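Local coordinates for protein putative dihydrodipicolinate synthase (Thermus thermophilus, PDB 2PCQ) that belongs to the dihydrodipicolinate synthetase family of TIM-barrel proteins, assembles from four chains and carries a potassium ion in the model, at residues L208-R212 and E213-A217. Sequence-based numbering, arbitrary orientation.
Sequences LDHFR and EGRLA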
loop_
_atom_site.group_PDB
_atom_site.type_symbol
_atom_site.label_atom_id
_atom_site.label_comp_id
_atom_site.label_asym_id
_atom_site.label_seq_id
_atom_site.Cartn_x
_atom_site.Cartn_y
_atom_site.Cartn_z
ATOM N N LEU A 208 6.282 32.912 -2.541
ATOM C CA LEU A 208 6.926 32.901 -1.238
ATOM C C LEU A 208 6.903 34.317 -0.648
ATOM O O LEU A 208 6.594 34.502 0.533
ATOM C CB LEU A 208 8.374 32.411 -1.377
ATOM C CG LEU A 208 9.277 32.500 -0.141
ATOM C CD1 LEU A 208 8.653 31.732 1.014
ATOM C CD2 LEU A 208 10.657 31.943 -0.471
ATOM N N ASP A 209 7.224 35.314 -1.472
ATOM C CA ASP A 209 7.230 36.702 -1.014
ATOM C C ASP A 209 5.844 37.160 -0.565
ATOM O O ASP A 209 5.706 37.784 0.489
ATOM C CB ASP A 209 7.747 37.643 -2.108
ATOM C CG ASP A 209 9.244 37.514 -2.335
ATOM O OD1 ASP A 209 9.969 37.164 -1.377
ATOM O OD2 ASP A 209 9.700 37.777 -3.466
ATOM N N HIS A 210 4.823 36.862 -1.366
ATOM C CA HIS A 210 3.456 37.238 -1.011
ATOM C C HIS A 210 3.111 36.695 0.373
ATOM O O HIS A 210 2.559 37.408 1.209
ATOM C CB HIS A 210 2.444 36.674 -2.013
ATOM C CG HIS A 210 2.366 37.431 -3.302
ATOM N ND1 HIS A 210 2.238 38.803 -3.355
ATOM C CD2 HIS A 210 2.330 37.002 -4.586
ATOM C CE1 HIS A 210 2.125 39.185 -4.614
ATOM N NE2 HIS A 210 2.178 38.110 -5.382
ATOM N N PHE A 211 3.431 35.427 0.611
ATOM C CA PHE A 211 3.128 34.819 1.898
ATOM C C PHE A 211 3.884 35.513 3.021
ATOM O O PHE A 211 3.289 35.910 4.019
ATOM C CB PHE A 211 3.479 33.328 1.903
ATOM C CG PHE A 211 3.205 32.659 3.218
ATOM C CD1 PHE A 211 1.903 32.346 3.598
ATOM C CD2 PHE A 211 4.246 32.384 4.101
ATOM C CE1 PHE A 211 1.641 31.773 4.843
ATOM C CE2 PHE A 211 3.996 31.813 5.346
ATOM C CZ PHE A 211 2.693 31.505 5.716
ATOM N N ARG A 212 5.196 35.651 2.859
ATOM C CA ARG A 212 6.020 36.305 3.871
ATOM C C ARG A 212 5.537 37.709 4.213
ATOM O O ARG A 212 5.632 38.136 5.360
ATOM C CB ARG A 212 7.474 36.404 3.409
ATOM C CG ARG A 212 8.396 35.376 4.017
ATOM C CD ARG A 212 8.394 34.110 3.207
ATOM N NE ARG A 212 9.328 33.120 3.734
ATOM C CZ ARG A 212 9.025 32.212 4.656
ATOM N NH1 ARG A 212 7.798 32.157 5.166
ATOM N NH2 ARG A 212 9.949 31.351 5.056
ATOM N N GLU A 213 5.029 38.424 3.213
ATOM C CA GLU A 213 4.554 39.790 3.410
ATOM C C GLU A 213 3.101 39.878 3.857
ATOM O O GLU A 213 2.566 40.971 4.028
ATOM C CB GLU A 213 4.740 40.599 2.124
ATOM C CG GLU A 213 6.191 40.864 1.764
ATOM C CD GLU A 213 6.943 41.558 2.886
ATOM O OE1 GLU A 213 6.403 42.528 3.459
ATOM O OE2 GLU A 213 8.075 41.135 3.194
ATOM N N GLY A 214 2.461 38.728 4.041
ATOM C CA GLY A 214 1.078 38.729 4.479
ATOM C C GLY A 214 0.047 38.981 3.394
ATOM O O GLY A 214 -1.131 39.160 3.701
ATOM N N ARG A 215 0.471 39.008 2.133
ATOM C CA ARG A 215 -0.462 39.222 1.024
ATOM C C ARG A 215 -1.094 37.872 0.659
ATOM O O ARG A 215 -0.869 37.332 -0.429
ATOM C CB ARG A 215 0.272 39.815 -0.185
ATOM C CG ARG A 215 0.919 41.178 0.083
ATOM C CD ARG A 215 1.452 41.813 -1.200
ATOM N NE ARG A 215 2.645 41.148 -1.727
ATOM C CZ ARG A 215 3.893 41.460 -1.387
ATOM N NH1 ARG A 215 4.124 42.432 -0.514
ATOM N NH2 ARG A 215 4.914 40.808 -1.922
ATOM N N LEU A 216 -1.887 37.340 1.586
ATOM C CA LEU A 216 -2.542 36.047 1.417
ATOM C C LEU A 216 -3.406 35.864 0.180
ATOM O O LEU A 216 -3.333 34.827 -0.472
ATOM C CB LEU A 216 -3.371 35.713 2.660
ATOM C CG LEU A 216 -2.665 34.794 3.660
ATOM C CD1 LEU A 216 -2.472 33.421 3.024
ATOM C CD2 LEU A 216 -1.316 35.388 4.068
ATOM N N ALA A 217 -4.231 36.853 -0.140
ATOM C CA ALA A 217 -5.091 36.750 -1.313
ATOM C C ALA A 217 -4.245 36.606 -2.575
ATOM O O ALA A 217 -4.543 35.787 -3.446
ATOM C CB ALA A 217 -5.991 37.979 -1.414
#
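His210 and Arg215 join their side chains across the tight turn between helices 201-212 and 216-247. Arg215 NE donates to His210 ND1 at 2.9 Å, and the bond is nearly straight at 169°. The donor lies close to the ring plane, and the acceptor lies close to the guanidinium plane. The two planes are nonetheless almost perpendicular, 82° apart. A bend at chi3 (-71°) turns the arginine chain so that NE meets the ring edge. The His210 side chain also packs on Glu218, Ala219 and Leu222 of helix 216-247.

The backbone underneath forms a Schellman motif. Gly214, with positive phi, is the first residue to leave the helix. Three carbonyl oxygens of the last turn, those of Asp209, His210 and Phe211, accept N-H groups from the turn. Asp209 O accepts from Glu213 N at 2.9 Å, which continues the helical pattern. His210 O accepts from Arg215 N at 2.8 Å. Phe211 O takes Gly214 N at 2.9 Å, with the donor well above the carbonyl plane. Arg215 then occupies the N-cap position of the next helix.

Asp209 OD1 is satisfied by a salt bridge to Arg205. On the apolar side, Phe211 CD1 lies 4.5 Å from Leu216 CD2. Both side chains pack on Leu216 of a second subunit, so the turn borders a subunit interface. As an acceptor, ND1 must carry a lone pair here. This is consistent with a neutral His210 protonated on NE2, a state that the adjacent arginine charge would probably favour.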